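PDB 2JAF: halorhodopsin from Halobacterium salinarum, which pumps chloride ions into the cell across the archaeal membrane, driven by light absorbed by its covalently bound retinal. Local coordinates for the interface of chains A and B. Coordinates in Å, arbitrary orientation; residue numbers count along the deposited sequence, not the author numbering. Chains: chain A/B, Halorhodopsin.

Contact 1: the interface of chains A and B. Residues chain A 68, 114, 118, 121; chain B 135-136, 139-140.
Helix-to-helix packing of apolar side chains joins two copies of halorhodopsin, a seven-helix microbial rhodopsin, and helps to hold the deposited three-chain assembly together; the same trimer is likely to form in the membrane. A:Met68, from helix 58-82, and A:Met118 and A:Leu121, from helix 106-127, meet one side of B helix 131-153. The thioether of A:Met68 lies against B:Ala140, with SD 3.5 Å from the methyl CB. A turn about the CG-SD bond (chi3 -88°) swings CE to 3.3 Å from the B:Thr136 methyl CG2, a tight contact between two side chains that cross at a slant. Replacing A:Met68 by an alanine would probably open a gap beside B:Thr136 and B:Ala140, leaving the threonine methyl without its partner across the contact. A:Met118 is folded at chi2 and chi3, and its SD and CE lie against the methyl of B:Ala139: CE stands 3.4 Å and SD 3.6 Å from CB. The CE-CB pair is tight, and the short alanine side chain probably lets the helices approach here. A:Leu121 reaches B:Thr136 at about a right angle, its CD2 branch 3.6 Å from the hydroxyl OG1, while the CD1 branch makes a loose contact with B:Phe135, 4.2 Å from its CB.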
ATOM      1  N   MET A  68      -1.641   8.244  15.575  1.00 29.99           N
ATOM      2  CA  MET A  68      -2.060   7.065  14.838  1.00 29.31           C
ATOM      3  C   MET A  68      -1.314   5.785  15.144  1.00 28.24           C
ATOM      4  O   MET A  68      -1.783   4.708  14.793  1.00 27.54           O
ATOM      5  CB  MET A  68      -1.999   7.340  13.353  1.00 30.02           C
ATOM      6  CG  MET A  68      -3.143   8.210  12.898  1.00 33.79           C
ATOM      7  SD  MET A  68      -3.228   8.152  11.143  1.00 33.41           S
ATOM      8  CE  MET A  68      -2.101   9.474  10.750  1.00 32.97           C
ATOM      9  N   LEU A 114       1.448  -1.174   8.370  1.00 24.90           N
ATOM     10  CA  LEU A 114       0.888   0.171   8.443  1.00 25.70           C
ATOM     11  C   LEU A 114       1.456   0.923   9.652  1.00 24.76           C
ATOM     12  O   LEU A 114       1.788   2.102   9.553  1.00 26.06           O
ATOM     13  CB  LEU A 114      -0.639   0.120   8.543  1.00 27.31           C
ATOM     14  CG  LEU A 114      -1.322   1.484   8.703  1.00 29.68           C
ATOM     15  CD1 LEU A 114      -1.056   2.359   7.485  1.00 29.49           C
ATOM     16  CD2 LEU A 114      -2.813   1.279   8.897  1.00 30.29           C
ATOM     17  N   MET A 118       4.283   4.308  10.028  1.00 26.40           N
ATOM     18  CA  MET A 118       3.886   5.501  10.771  1.00 29.58           C
ATOM     19  C   MET A 118       4.943   5.880  11.803  1.00 27.64           C
ATOM     20  O   MET A 118       5.184   7.062  12.055  1.00 29.04           O
ATOM     21  CB  MET A 118       2.524   5.300  11.437  1.00 32.23           C
ATOM     22  CG  MET A 118       1.362   5.471  10.471  1.00 36.03           C
ATOM     23  SD  MET A 118       1.432   7.068   9.605  1.00 39.59           S
ATOM     24  CE  MET A 118       2.276   6.599   8.106  1.00 40.17           C
ATOM     25  N   LEU A 121       7.521   7.482   9.828  1.00 27.34           N
ATOM     26  CA  LEU A 121       7.060   8.781   9.352  1.00 29.32           C
ATOM     27  C   LEU A 121       7.273   9.813  10.460  1.00 28.26           C
ATOM     28  O   LEU A 121       7.800  10.900  10.222  1.00 28.96           O
ATOM     29  CB  LEU A 121       5.575   8.720   8.978  1.00 29.97           C
ATOM     30  CG  LEU A 121       4.940  10.068   8.610  1.00 32.08           C
ATOM     31  CD1 LEU A 121       5.679  10.686   7.426  1.00 32.78           C
ATOM     32  CD2 LEU A 121       3.472   9.868   8.290  1.00 34.25           C
TER
ATOM     33  N   PHE B 135       1.333  12.850   3.341  1.00 37.58           N
ATOM     34  CA  PHE B 135       1.706  11.501   3.753  1.00 38.45           C
ATOM     35  C   PHE B 135       0.850  11.002   4.915  1.00 35.15           C
ATOM     36  O   PHE B 135       0.289   9.905   4.876  1.00 34.06           O
ATOM     37  CB  PHE B 135       3.178  11.480   4.190  1.00 43.12           C
ATOM     38  CG  PHE B 135       4.113  10.874   3.181  1.00 47.70           C
ATOM     39  CD1 PHE B 135       3.926   9.569   2.734  1.00 50.38           C
ATOM     40  CD2 PHE B 135       5.208  11.593   2.708  1.00 49.57           C
ATOM     41  CE1 PHE B 135       4.820   8.986   1.833  1.00 52.10           C
ATOM     42  CE2 PHE B 135       6.108  11.021   1.807  1.00 51.26           C
ATOM     43  CZ  PHE B 135       5.913   9.715   1.369  1.00 51.93           C
ATOM     44  N   THR B 136       0.767  11.819   5.955  1.00 32.97           N
ATOM     45  CA  THR B 136       0.013  11.470   7.148  1.00 31.94           C
ATOM     46  C   THR B 136      -1.461  11.261   6.850  1.00 29.95           C
ATOM     47  O   THR B 136      -2.091  10.342   7.379  1.00 28.65           O
ATOM     48  CB  THR B 136       0.147  12.568   8.212  1.00 34.44           C
ATOM     49  OG1 THR B 136       1.535  12.844   8.438  1.00 38.48           O
ATOM     50  CG2 THR B 136      -0.485  12.120   9.515  1.00 35.86           C
ATOM     51  N   ALA B 139      -2.146   7.967   4.934  1.00 24.72           N
ATOM     52  CA  ALA B 139      -2.009   6.834   5.834  1.00 24.37           C
ATOM     53  C   ALA B 139      -3.269   6.710   6.678  1.00 23.88           C
ATOM     54  O   ALA B 139      -3.781   5.610   6.884  1.00 24.66           O
ATOM     55  CB  ALA B 139      -0.796   7.023   6.731  1.00 24.22           C
ATOM     56  N   ALA B 140      -3.772   7.844   7.156  1.00 23.34           N
ATOM     57  CA  ALA B 140      -4.974   7.846   7.981  1.00 23.35           C
ATOM     58  C   ALA B 140      -6.147   7.363   7.153  1.00 23.41           C
ATOM     59  O   ALA B 140      -7.023   6.637   7.638  1.00 21.84           O
ATOM     60  CB  ALA B 140      -5.249   9.256   8.511  1.00 24.11           C
TER

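Contact 2: the interface of chains A and B. Residues chain A 75, 78-79, 82, 84; chain B 160, 163-164, 167.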
ATOM      1  N   SER A  75      -6.354  -1.392  16.370  0.50 23.99           N
ATOM      2  CA  SER A  75      -6.961  -2.091  15.243  0.50 23.60           C
ATOM      3  C   SER A  75      -6.382  -3.495  15.135  0.50 24.07           C
ATOM      4  O   SER A  75      -7.106  -4.463  14.909  0.50 24.11           O
ATOM      5  CB  SER A  75      -6.689  -1.338  13.941  0.50 24.55           C
ATOM      6  OG  SER A  75      -7.089  -2.105  12.817  0.50 26.98           O
ATOM      7  N   LEU A  78      -7.705  -5.812  17.899  1.00 22.70           N
ATOM      8  CA  LEU A  78      -9.113  -6.156  17.696  1.00 24.15           C
ATOM      9  C   LEU A  78      -9.185  -7.271  16.649  1.00 21.87           C
ATOM     10  O   LEU A  78     -10.002  -8.184  16.751  1.00 22.90           O
ATOM     11  CB  LEU A  78      -9.902  -4.943  17.192  1.00 26.27           C
ATOM     12  CG  LEU A  78      -9.994  -3.736  18.123  1.00 28.35           C
ATOM     13  CD1 LEU A  78     -10.734  -2.604  17.412  1.00 27.91           C
ATOM     14  CD2 LEU A  78     -10.710  -4.135  19.413  1.00 29.13           C
ATOM     15  N   GLY A  79      -8.332  -7.179  15.637  1.00 21.53           N
ATOM     16  CA  GLY A  79      -8.312  -8.199  14.601  1.00 21.44           C
ATOM     17  C   GLY A  79      -7.971  -9.537  15.226  1.00 22.78           C
ATOM     18  O   GLY A  79      -8.591 -10.561  14.921  1.00 22.85           O
ATOM     19  N   SER A  82     -10.820 -10.749  17.866  1.00 22.30           N
ATOM     20  CA  SER A  82     -11.999 -11.212  17.143  1.00 21.29           C
ATOM     21  C   SER A  82     -11.769 -12.505  16.366  1.00 22.48           C
ATOM     22  O   SER A  82     -12.725 -13.165  15.958  1.00 24.12           O
ATOM     23  CB  SER A  82     -12.461 -10.139  16.164  1.00 21.54           C
ATOM     24  OG  SER A  82     -11.603 -10.093  15.040  1.00 20.63           O
ATOM     25  N   LEU A  84     -10.463 -12.585  13.484  1.00 22.02           N
ATOM     26  CA  LEU A  84     -10.430 -12.238  12.065  1.00 21.25           C
ATOM     27  C   LEU A  84      -9.055 -12.467  11.445  1.00 21.41           C
ATOM     28  O   LEU A  84      -8.940 -13.023  10.354  1.00 19.74           O
ATOM     29  CB  LEU A  84     -10.830 -10.769  11.863  1.00 21.48           C
ATOM     30  CG  LEU A  84     -10.729 -10.246  10.420  1.00 22.94           C
ATOM     31  CD1 LEU A  84     -11.797 -10.911   9.564  1.00 24.17           C
ATOM     32  CD2 LEU A  84     -10.910  -8.726  10.393  1.00 24.11           C
TER
ATOM     33  N   PHE B 160     -17.075  -6.631  17.983  1.00 20.64           N
ATOM     34  CA  PHE B 160     -15.898  -6.325  17.182  1.00 21.21           C
ATOM     35  C   PHE B 160     -16.221  -5.636  15.860  1.00 20.18           C
ATOM     36  O   PHE B 160     -15.432  -4.818  15.381  1.00 22.07           O
ATOM     37  CB  PHE B 160     -15.081  -7.597  16.953  1.00 19.30           C
ATOM     38  CG  PHE B 160     -14.538  -8.190  18.224  1.00 21.95           C
ATOM     39  CD1 PHE B 160     -13.658  -7.464  19.018  1.00 21.41           C
ATOM     40  CD2 PHE B 160     -14.917  -9.466  18.635  1.00 23.12           C
ATOM     41  CE1 PHE B 160     -13.159  -7.999  20.210  1.00 25.42           C
ATOM     42  CE2 PHE B 160     -14.424 -10.013  19.826  1.00 22.72           C
ATOM     43  CZ  PHE B 160     -13.547  -9.283  20.614  1.00 21.30           C
ATOM     44  N   ALA B 163     -16.635  -2.131  16.907  1.00 19.78           N
ATOM     45  CA  ALA B 163     -15.408  -1.539  17.424  1.00 18.43           C
ATOM     46  C   ALA B 163     -14.556  -1.095  16.226  1.00 19.11           C
ATOM     47  O   ALA B 163     -13.915  -0.043  16.263  1.00 20.23           O
ATOM     48  CB  ALA B 163     -14.645  -2.554  18.286  1.00 17.98           C
ATOM     49  N   PHE B 164     -14.554  -1.889  15.155  1.00 19.90           N
ATOM     50  CA  PHE B 164     -13.791  -1.519  13.961  1.00 19.11           C
ATOM     51  C   PHE B 164     -14.423  -0.279  13.322  1.00 19.89           C
ATOM     52  O   PHE B 164     -13.722   0.610  12.826  1.00 21.63           O
ATOM     53  CB  PHE B 164     -13.769  -2.663  12.939  1.00 18.36           C
ATOM     54  CG  PHE B 164     -12.653  -3.660  13.150  1.00 19.66           C
ATOM     55  CD1 PHE B 164     -11.321  -3.246  13.161  1.00 19.86           C
ATOM     56  CD2 PHE B 164     -12.935  -5.019  13.305  1.00 20.69           C
ATOM     57  CE1 PHE B 164     -10.279  -4.173  13.321  1.00 22.34           C
ATOM     58  CE2 PHE B 164     -11.903  -5.955  13.466  1.00 20.86           C
ATOM     59  CZ  PHE B 164     -10.574  -5.531  13.473  1.00 22.81           C
ATOM     60  N   ILE B 167     -13.176   2.724  15.226  1.00 19.71           N
ATOM     61  CA  ILE B 167     -11.790   3.076  14.931  1.00 20.96           C
ATOM     62  C   ILE B 167     -11.686   3.690  13.537  1.00 20.47           C
ATOM     63  O   ILE B 167     -10.906   4.615  13.309  1.00 21.79           O
ATOM     64  CB  ILE B 167     -10.862   1.841  15.018  1.00 23.03           C
ATOM     65  CG1 ILE B 167     -10.811   1.330  16.457  1.00 25.77           C
ATOM     66  CG2 ILE B 167      -9.449   2.210  14.572  1.00 26.21           C
ATOM     67  CD1 ILE B 167     -10.208   2.325  17.438  1.00 30.94           C
TER
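Two phenylalanine rings of chain B meet chain A in different ways. B:Phe160 offers a face: A:Ser82 lies over it, with CB 3.9 Å from the ring centroid in a CH-pi contact and CA 3.7 Å above the plane toward the rim. B:Phe164 instead presents its edge, with A:Ser75 OG and A:Gly79 CA in the ring plane. Through CZ that edge packs against the backbone N and CA of A:Gly79, CZ standing 3.5 Å from the N, and CE1 is 3.6 Å from the A:Ser75 carbonyl O.

A:Leu78 packs beside the ring. Its CB lies 3.8 Å from B:Phe164 CZ, while CD1 touches both B:Ala163 CB and B:Ile167 CG1, each at 4.0 Å. The leucine and isoleucine side chains cross at a slant.

On A:Ser82, a chi1 of 75° places OG between the backbone N and carbonyl carbon, directing the hydroxyl back to its own chain while CB faces the ring. The hydroxyl hydrogen is shared, or alternates, between two carbonyls: OG lies 3.0 Å from A:Leu78 O, tilted some 18° out of that carbonyl's plane, and 3.1 Å from A:Gly79 O, above its plane. In turn OG accepts the A:Leu84 N-H in a fairly straight bond (162° at H). These links tie the helix end to the following loop and limit rotation of the serine. The patch lies on the outer face of the seven-helix bundle, where the last turns of A helix 58-82, next to the loop leading to strand 87-90, meet the first half of B helix 158-180.

About 19 Å separates the centres of contact 1 and contact 2, measured between their C-alpha atoms. Both draw on helix 58-82 of chain A, which runs from one patch to the other. Helix 106-127 joins it at contact 1, while at contact 2 the residues come from its C-terminal end and the loop beyond. Chain B supplies successive helices, 131-153 and then 158-180. Two patches set apart along a shared helix would probably limit tilting between the subunits better than either alone. Different residues face each other from the two copies, and the full interface is not an exact two-fold, which fits a three-chain assembly.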